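Long-range contact in Lmo0651 protein (Listeria monocytogenes serovar 1/2a, PDB 6EP3), which controls expression of the Agr system and mediates virulence, probably by binding DNA as a transcription factor of the GntR family: residues K6-E18 and F40-L54. Numbering follows the deposited sequence.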
ATOM      1  N   LYS B   6     -13.786  15.441  19.088  1.00 90.23           N
ATOM      2  CA  LYS B   6     -14.459  14.656  20.107  1.00 88.89           C
ATOM      3  C   LYS B   6     -13.514  13.875  21.005  1.00 79.99           C
ATOM      4  O   LYS B   6     -13.932  13.459  22.088  1.00 78.33           O
ATOM      5  CB  LYS B   6     -15.445  13.667  19.463  1.00 91.68           C
ATOM      6  CG  LYS B   6     -16.510  14.318  18.604  1.00 91.88           C
ATOM      7  CD  LYS B   6     -17.647  14.822  19.474  1.00 98.82           C
ATOM      8  CE  LYS B   6     -18.992  14.706  18.777  1.00102.36           C
ATOM      9  NZ  LYS B   6     -19.966  15.697  19.315  1.00102.69           N
ATOM     10  N   THR B   7     -12.264  13.670  20.595  1.00 74.95           N
ATOM     11  CA  THR B   7     -11.273  12.987  21.414  1.00 77.62           C
ATOM     12  C   THR B   7      -9.975  13.779  21.418  1.00 78.83           C
ATOM     13  O   THR B   7      -9.678  14.523  20.478  1.00 76.94           O
ATOM     14  CB  THR B   7     -10.980  11.569  20.905  1.00 67.88           C
ATOM     15  OG1 THR B   7     -10.203  11.649  19.705  1.00 72.16           O
ATOM     16  CG2 THR B   7     -12.268  10.811  20.621  1.00 59.03           C
ATOM     17  N   LEU B   8      -9.185  13.594  22.479  1.00 76.15           N
ATOM     18  CA  LEU B   8      -7.909  14.294  22.563  1.00 74.51           C
ATOM     19  C   LEU B   8      -6.897  13.721  21.583  1.00 78.41           C
ATOM     20  O   LEU B   8      -6.059  14.462  21.055  1.00 81.07           O
ATOM     21  CB  LEU B   8      -7.361  14.236  23.988  1.00 70.01           C
ATOM     22  CG  LEU B   8      -6.016  14.938  24.182  1.00 72.45           C
ATOM     23  CD1 LEU B   8      -6.141  16.407  23.821  1.00 75.61           C
ATOM     24  CD2 LEU B   8      -5.513  14.781  25.605  1.00 75.80           C
ATOM     25  N   ASP B   9      -6.971  12.417  21.307  1.00 77.91           N
ATOM     26  CA  ASP B   9      -6.029  11.803  20.378  1.00 80.75           C
ATOM     27  C   ASP B   9      -6.165  12.404  18.986  1.00 80.48           C
ATOM     28  O   ASP B   9      -5.215  12.990  18.451  1.00 86.02           O
ATOM     29  CB  ASP B   9      -6.239  10.287  20.332  1.00 80.30           C
ATOM     30  CG  ASP B   9      -5.875   9.605  21.637  1.00 86.85           C
ATOM     31  OD1 ASP B   9      -6.705   8.829  22.154  1.00 91.77           O
ATOM     32  OD2 ASP B   9      -4.756   9.837  22.142  1.00 87.54           O
ATOM     33  N   LYS B  10      -7.357  12.292  18.391  1.00 74.36           N
ATOM     34  CA  LYS B  10      -7.534  12.743  17.015  1.00 79.79           C
ATOM     35  C   LYS B  10      -7.153  14.213  16.864  1.00 80.32           C
ATOM     36  O   LYS B  10      -6.388  14.567  15.960  1.00 91.79           O
ATOM     37  CB  LYS B  10      -8.968  12.458  16.542  1.00 81.83           C
ATOM     38  CG  LYS B  10     -10.007  13.547  16.760  1.00 91.01           C
ATOM     39  CD  LYS B  10     -11.055  13.524  15.652  1.00 95.38           C
ATOM     40  CE  LYS B  10     -12.245  14.410  15.985  1.00 96.08           C
ATOM     41  NZ  LYS B  10     -13.268  13.710  16.804  1.00 92.02           N
ATOM     42  N   MET B  11      -7.606  15.067  17.788  1.00 83.56           N
ATOM     43  CA  MET B  11      -7.174  16.461  17.817  1.00 80.75           C
ATOM     44  C   MET B  11      -5.671  16.557  17.617  1.00 71.10           C
ATOM     45  O   MET B  11      -5.193  17.156  16.646  1.00 73.64           O
ATOM     46  CB  MET B  11      -7.576  17.118  19.142  1.00 78.94           C
ATOM     47  CG  MET B  11      -6.870  18.446  19.394  1.00 86.62           C
ATOM     48  SD  MET B  11      -7.173  19.139  21.032  1.00101.60           S
ATOM     49  CE  MET B  11      -8.736  19.974  20.760  1.00100.31           C
ATOM     50  N   VAL B  12      -4.912  15.933  18.521  1.00 70.05           N
ATOM     51  CA  VAL B  12      -3.457  16.024  18.450  1.00 70.90           C
ATOM     52  C   VAL B  12      -2.987  15.555  17.084  1.00 75.48           C
ATOM     53  O   VAL B  12      -2.248  16.259  16.380  1.00 78.04           O
ATOM     54  CB  VAL B  12      -2.813  15.203  19.580  1.00 65.56           C
ATOM     55  CG1 VAL B  12      -1.343  14.948  19.284  1.00 69.94           C
ATOM     56  CG2 VAL B  12      -2.978  15.913  20.902  1.00 62.97           C
ATOM     57  N   TYR B  13      -3.476  14.383  16.664  1.00 74.94           N
ATOM     58  CA  TYR B  13      -3.193  13.881  15.327  1.00 68.11           C
ATOM     59  C   TYR B  13      -3.411  14.982  14.301  1.00 72.61           C
ATOM     60  O   TYR B  13      -2.469  15.421  13.625  1.00 78.00           O
ATOM     61  CB  TYR B  13      -4.074  12.663  15.032  1.00 59.24           C
ATOM     62  CG  TYR B  13      -3.981  12.152  13.611  1.00 59.80           C
ATOM     63  CD1 TYR B  13      -3.028  11.209  13.260  1.00 64.08           C
ATOM     64  CD2 TYR B  13      -4.858  12.595  12.624  1.00 66.36           C
ATOM     65  CE1 TYR B  13      -2.934  10.732  11.968  1.00 62.12           C
ATOM     66  CE2 TYR B  13      -4.772  12.121  11.328  1.00 67.14           C
ATOM     67  CZ  TYR B  13      -3.805  11.190  11.006  1.00 70.25           C
ATOM     68  OH  TYR B  13      -3.712  10.712   9.720  1.00 72.20           O
ATOM     69  N   ASN B  14      -4.646  15.487  14.231  1.00 69.78           N
ATOM     70  CA  ASN B  14      -4.971  16.523  13.261  1.00 74.22           C
ATOM     71  C   ASN B  14      -4.017  17.699  13.391  1.00 76.17           C
ATOM     72  O   ASN B  14      -3.453  18.169  12.397  1.00 80.49           O
ATOM     73  CB  ASN B  14      -6.422  16.971  13.435  1.00 71.36           C
ATOM     74  CG  ASN B  14      -7.399  16.029  12.767  1.00 80.60           C
ATOM     75  OD1 ASN B  14      -7.825  15.035  13.357  1.00 85.28           O
ATOM     76  ND2 ASN B  14      -7.749  16.327  11.523  1.00 85.84           N
ATOM     77  N   LEU B  15      -3.783  18.148  14.628  1.00 72.01           N
ATOM     78  CA  LEU B  15      -2.854  19.247  14.855  1.00 75.22           C
ATOM     79  C   LEU B  15      -1.516  18.948  14.196  1.00 74.69           C
ATOM     80  O   LEU B  15      -1.041  19.706  13.340  1.00 78.80           O
ATOM     81  CB  LEU B  15      -2.691  19.486  16.356  1.00 75.94           C
ATOM     82  CG  LEU B  15      -3.771  20.369  16.988  1.00 76.15           C
ATOM     83  CD1 LEU B  15      -3.482  20.605  18.464  1.00 69.93           C
ATOM     84  CD2 LEU B  15      -3.908  21.688  16.240  1.00 76.47           C
ATOM     85  N   LEU B  16      -0.926  17.801  14.544  1.00 66.15           N
ATOM     86  CA  LEU B  16       0.346  17.426  13.944  1.00 66.42           C
ATOM     87  C   LEU B  16       0.232  17.382  12.428  1.00 64.70           C
ATOM     88  O   LEU B  16       1.094  17.913  11.716  1.00 58.74           O
ATOM     89  CB  LEU B  16       0.805  16.077  14.494  1.00 71.21           C
ATOM     90  CG  LEU B  16       2.281  15.743  14.292  1.00 77.51           C
ATOM     91  CD1 LEU B  16       3.145  16.820  14.925  1.00 80.37           C
ATOM     92  CD2 LEU B  16       2.608  14.379  14.876  1.00 79.34           C
ATOM     93  N   LEU B  17      -0.871  16.822  11.920  1.00 62.57           N
ATOM     94  CA  LEU B  17      -1.030  16.709  10.477  1.00 67.24           C
ATOM     95  C   LEU B  17      -1.022  18.078   9.823  1.00 70.68           C
ATOM     96  O   LEU B  17      -0.439  18.260   8.743  1.00 72.78           O
ATOM     97  CB  LEU B  17      -2.328  15.973  10.146  1.00 67.36           C
ATOM     98  CG  LEU B  17      -2.657  15.914   8.654  1.00 70.29           C
ATOM     99  CD1 LEU B  17      -1.559  15.177   7.905  1.00 67.31           C
ATOM    100  CD2 LEU B  17      -4.003  15.252   8.417  1.00 73.27           C
ATOM    101  N   GLU B  18      -1.614  19.073  10.488  1.00 72.44           N
ATOM    102  CA  GLU B  18      -1.654  20.386   9.868  1.00 77.41           C
ATOM    103  C   GLU B  18      -0.268  21.012   9.868  1.00 79.99           C
ATOM    104  O   GLU B  18       0.104  21.693   8.904  1.00 83.89           O
ATOM    105  CB  GLU B  18      -2.667  21.271  10.594  1.00 78.95           C
ATOM    106  CG  GLU B  18      -4.050  20.631  10.689  1.00 86.04           C
ATOM    107  CD  GLU B  18      -4.729  20.426   9.348  1.00 91.44           C
ATOM    108  OE1 GLU B  18      -5.400  19.387   9.178  1.00 87.62           O
ATOM    109  OE2 GLU B  18      -4.522  21.251   8.439  1.00 90.32           O
ATOM    110  N   PHE B  40       1.174  21.566  22.273  1.00 90.32           N
ATOM    111  CA  PHE B  40      -0.239  21.209  22.280  1.00 84.25           C
ATOM    112  C   PHE B  40      -0.832  21.148  23.681  1.00 81.55           C
ATOM    113  O   PHE B  40      -2.049  20.971  23.811  1.00 85.08           O
ATOM    114  CB  PHE B  40      -0.453  19.858  21.591  1.00 83.41           C
ATOM    115  CG  PHE B  40       0.031  19.811  20.170  1.00 87.92           C
ATOM    116  CD1 PHE B  40       0.026  20.945  19.375  1.00 89.80           C
ATOM    117  CD2 PHE B  40       0.487  18.620  19.625  1.00 90.58           C
ATOM    118  CE1 PHE B  40       0.469  20.893  18.063  1.00 89.61           C
ATOM    119  CE2 PHE B  40       0.930  18.562  18.313  1.00 92.28           C
ATOM    120  CZ  PHE B  40       0.920  19.701  17.533  1.00 90.12           C
ATOM    121  N   GLY B  41      -0.017  21.288  24.724  1.00 78.15           N
ATOM    122  CA  GLY B  41      -0.529  21.135  26.071  1.00 82.34           C
ATOM    123  C   GLY B  41      -0.991  19.741  26.403  1.00 86.42           C
ATOM    124  O   GLY B  41      -1.846  19.564  27.273  1.00 86.43           O
ATOM    125  N   VAL B  42      -0.454  18.743  25.723  1.00 92.12           N
ATOM    126  CA  VAL B  42      -0.880  17.362  25.881  1.00 94.39           C
ATOM    127  C   VAL B  42       0.227  16.535  26.510  1.00 97.64           C
ATOM    128  O   VAL B  42       1.402  16.918  26.545  1.00 94.96           O
ATOM    129  CB  VAL B  42      -1.321  16.756  24.531  1.00 90.71           C
ATOM    130  CG1 VAL B  42      -2.250  17.712  23.824  1.00 89.25           C
ATOM    131  CG2 VAL B  42      -0.108  16.485  23.652  1.00 90.55           C
ATOM    132  N   SER B  43      -0.168  15.383  27.046  1.00103.18           N
ATOM    133  CA  SER B  43       0.780  14.381  27.494  1.00107.26           C
ATOM    134  C   SER B  43       1.358  13.664  26.277  1.00111.09           C
ATOM    135  O   SER B  43       0.949  13.895  25.136  1.00120.27           O
ATOM    136  CB  SER B  43       0.110  13.400  28.454  1.00108.34           C
ATOM    137  OG  SER B  43       1.060  12.517  29.020  1.00112.50           O
ATOM    138  N   ARG B  44       2.319  12.776  26.510  1.00103.17           N
ATOM    139  CA  ARG B  44       2.953  12.108  25.383  1.00105.05           C
ATOM    140  C   ARG B  44       2.169  10.899  24.893  1.00103.42           C
ATOM    141  O   ARG B  44       2.421  10.433  23.777  1.00107.91           O
ATOM    142  CB  ARG B  44       4.382  11.702  25.748  1.00106.99           C
ATOM    143  CG  ARG B  44       5.423  12.714  25.288  1.00110.03           C
ATOM    144  CD  ARG B  44       6.673  12.047  24.733  1.00115.52           C
ATOM    145  NE  ARG B  44       6.478  11.436  23.420  1.00115.51           N
ATOM    146  CZ  ARG B  44       6.436  10.125  23.209  1.00114.99           C
ATOM    147  NH1 ARG B  44       6.558   9.286  24.228  1.00114.29           N
ATOM    148  NH2 ARG B  44       6.271   9.655  21.980  1.00113.13           N
ATOM    149  N   SER B  45       1.225  10.387  25.684  1.00100.28           N
ATOM    150  CA  SER B  45       0.442   9.235  25.239  1.00 98.74           C
ATOM    151  C   SER B  45      -0.350   9.513  23.968  1.00 95.43           C
ATOM    152  O   SER B  45      -0.321   8.666  23.056  1.00 93.78           O
ATOM    153  CB  SER B  45      -0.474   8.755  26.370  1.00101.03           C
ATOM    154  OG  SER B  45      -1.439   7.838  25.877  1.00 98.47           O
ATOM    155  N   PRO B  46      -1.075  10.640  23.825  1.00 90.41           N
ATOM    156  CA  PRO B  46      -1.736  10.909  22.539  1.00 90.96           C
ATOM    157  C   PRO B  46      -0.742  11.140  21.413  1.00 94.07           C
ATOM    158  O   PRO B  46      -0.817  10.492  20.361  1.00100.15           O
ATOM    159  CB  PRO B  46      -2.573  12.164  22.825  1.00 89.06           C
ATOM    160  CG  PRO B  46      -1.933  12.790  24.016  1.00 86.71           C
ATOM    161  CD  PRO B  46      -1.441  11.647  24.839  1.00 83.61           C
ATOM    162  N   LEU B  47       0.205  12.052  21.646  1.00 94.67           N
ATOM    163  CA  LEU B  47       1.186  12.429  20.632  1.00 90.54           C
ATOM    164  C   LEU B  47       1.878  11.205  20.045  1.00 85.98           C
ATOM    165  O   LEU B  47       1.851  10.983  18.827  1.00 90.25           O
ATOM    166  CB  LEU B  47       2.203  13.396  21.243  1.00 91.64           C
ATOM    167  CG  LEU B  47       3.439  13.758  20.423  1.00 93.33           C
ATOM    168  CD1 LEU B  47       3.680  15.242  20.517  1.00 97.71           C
ATOM    169  CD2 LEU B  47       4.656  12.989  20.917  1.00 95.76           C
ATOM    170  N   ARG B  48       2.502  10.401  20.910  1.00 78.78           N
ATOM    171  CA  ARG B  48       3.102   9.138  20.490  1.00 76.08           C
ATOM    172  C   ARG B  48       2.164   8.372  19.568  1.00 77.19           C
ATOM    173  O   ARG B  48       2.523   8.034  18.432  1.00 76.71           O
ATOM    174  CB  ARG B  48       3.455   8.306  21.726  1.00 77.81           C
ATOM    175  CG  ARG B  48       3.565   6.810  21.485  1.00 89.82           C
ATOM    176  CD  ARG B  48       4.056   6.085  22.732  1.00 96.11           C
ATOM    177  NE  ARG B  48       5.494   6.244  22.930  1.00107.61           N
ATOM    178  CZ  ARG B  48       6.089   6.240  24.119  1.00113.33           C
ATOM    179  NH1 ARG B  48       5.366   6.091  25.220  1.00110.89           N
ATOM    180  NH2 ARG B  48       7.406   6.390  24.207  1.00114.30           N
ATOM    181  N   LYS B  49       0.930   8.148  20.032  1.00 73.05           N
ATOM    182  CA  LYS B  49      -0.062   7.431  19.240  1.00 69.18           C
ATOM    183  C   LYS B  49      -0.185   8.041  17.851  1.00 66.73           C
ATOM    184  O   LYS B  49      -0.052   7.346  16.835  1.00 66.65           O
ATOM    185  CB  LYS B  49      -1.409   7.453  19.966  1.00 72.98           C
ATOM    186  CG  LYS B  49      -1.660   6.236  20.845  1.00 80.64           C
ATOM    187  CD  LYS B  49      -3.119   6.130  21.262  1.00 85.31           C
ATOM    188  CE  LYS B  49      -3.397   6.916  22.527  1.00 88.48           C
ATOM    189  NZ  LYS B  49      -4.579   6.374  23.248  1.00 93.29           N
ATOM    190  N   ALA B  50      -0.391   9.360  17.798  1.00 65.75           N
ATOM    191  CA  ALA B  50      -0.465  10.061  16.521  1.00 68.65           C
ATOM    192  C   ALA B  50       0.715   9.705  15.629  1.00 74.31           C
ATOM    193  O   ALA B  50       0.536   9.265  14.486  1.00 84.18           O
ATOM    194  CB  ALA B  50      -0.527  11.571  16.761  1.00 59.68           C
ATOM    195  N   ILE B  51       1.933   9.845  16.161  1.00 73.19           N
ATOM    196  CA  ILE B  51       3.128   9.548  15.376  1.00 68.21           C
ATOM    197  C   ILE B  51       3.068   8.124  14.841  1.00 65.47           C
ATOM    198  O   ILE B  51       3.297   7.881  13.649  1.00 68.88           O
ATOM    199  CB  ILE B  51       4.395   9.787  16.216  1.00 67.63           C
ATOM    200  CG1 ILE B  51       4.728  11.277  16.240  1.00 72.94           C
ATOM    201  CG2 ILE B  51       5.574   9.015  15.645  1.00 57.51           C
ATOM    202  CD1 ILE B  51       5.880  11.627  17.146  1.00 77.04           C
ATOM    203  N   ALA B  52       2.714   7.168  15.708  1.00 61.09           N
ATOM    204  CA  ALA B  52       2.602   5.785  15.262  1.00 64.32           C
ATOM    205  C   ALA B  52       1.659   5.682  14.073  1.00 61.74           C
ATOM    206  O   ALA B  52       1.997   5.086  13.043  1.00 63.84           O
ATOM    207  CB  ALA B  52       2.129   4.897  16.414  1.00 71.22           C
ATOM    208  N   THR B  53       0.488   6.316  14.181  1.00 55.96           N
ATOM    209  CA  THR B  53      -0.458   6.296  13.074  1.00 63.21           C
ATOM    210  C   THR B  53       0.166   6.881  11.816  1.00 67.79           C
ATOM    211  O   THR B  53       0.073   6.289  10.734  1.00 68.53           O
ATOM    212  CB  THR B  53      -1.731   7.049  13.457  1.00 60.75           C
ATOM    213  OG1 THR B  53      -2.252   6.500  14.674  1.00 67.72           O
ATOM    214  CG2 THR B  53      -2.780   6.912  12.365  1.00 54.57           C
ATOM    215  N   LEU B  54       0.867   8.010  11.946  1.00 68.92           N
ATOM    216  CA  LEU B  54       1.473   8.602  10.761  1.00 72.41           C
ATOM    217  C   LEU B  54       2.675   7.812  10.267  1.00 74.86           C
ATOM    218  O   LEU B  54       3.076   7.983   9.112  1.00 76.27           O
ATOM    219  CB  LEU B  54       1.870  10.051  11.029  1.00 67.34           C
ATOM    220  CG  LEU B  54       0.733  10.973  11.463  1.00 56.97           C
ATOM    221  CD1 LEU B  54       1.271  12.161  12.220  1.00 62.27           C
ATOM    222  CD2 LEU B  54      -0.016  11.433  10.233  1.00 58.43           C
TER
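The carbonyl oxygen of K49 takes two donors from T53, the helical N at 2.9 Å and OG1 at 3.2 Å, the hydroxyl lying well above the carbonyl plane. With OG1 turned back onto its own helix (chi1 -54°), T53 presents CG2 to CE1 of Y13. This is the winged helix-turn-helix of a GntR-type domain: helix 8-21 packs, at a segment crossing angle of -58°, on helix 44-56, which follows helix 33-40 and is by position the probable recognition helix. V12 is the knob, seated among F40, P46, L47 and A50. Its CG1, anti to the backbone N (chi1 163°), reaches the backbone of L47, while CG2 meets V42 CG1 at 3.5 Å; V42 N closes the Schellman motif whose C-prime residue is G41. In the first turn of helix 8-21, D9 forms a salt bridge with K49, one turn into the other helix, with a weak hydrogen bond, K49 NZ to D9 OD1 at 3.4 Å. One turn further along, Y13 CE1 lies 3.5 Å from L54 CD2, and the phenol oxygen is hydrogen-bonded to Q57 OE1, just after helix 44-56. L16 CD2 rests against both I51 CG1 and L54 CD1, and L16 also touches L36 of helix 33-40, so all three helices share one apolar core. L15 lies over one face of F40, its CB in a CH-pi contact and its CD1 3.6 Å from F40 CD1.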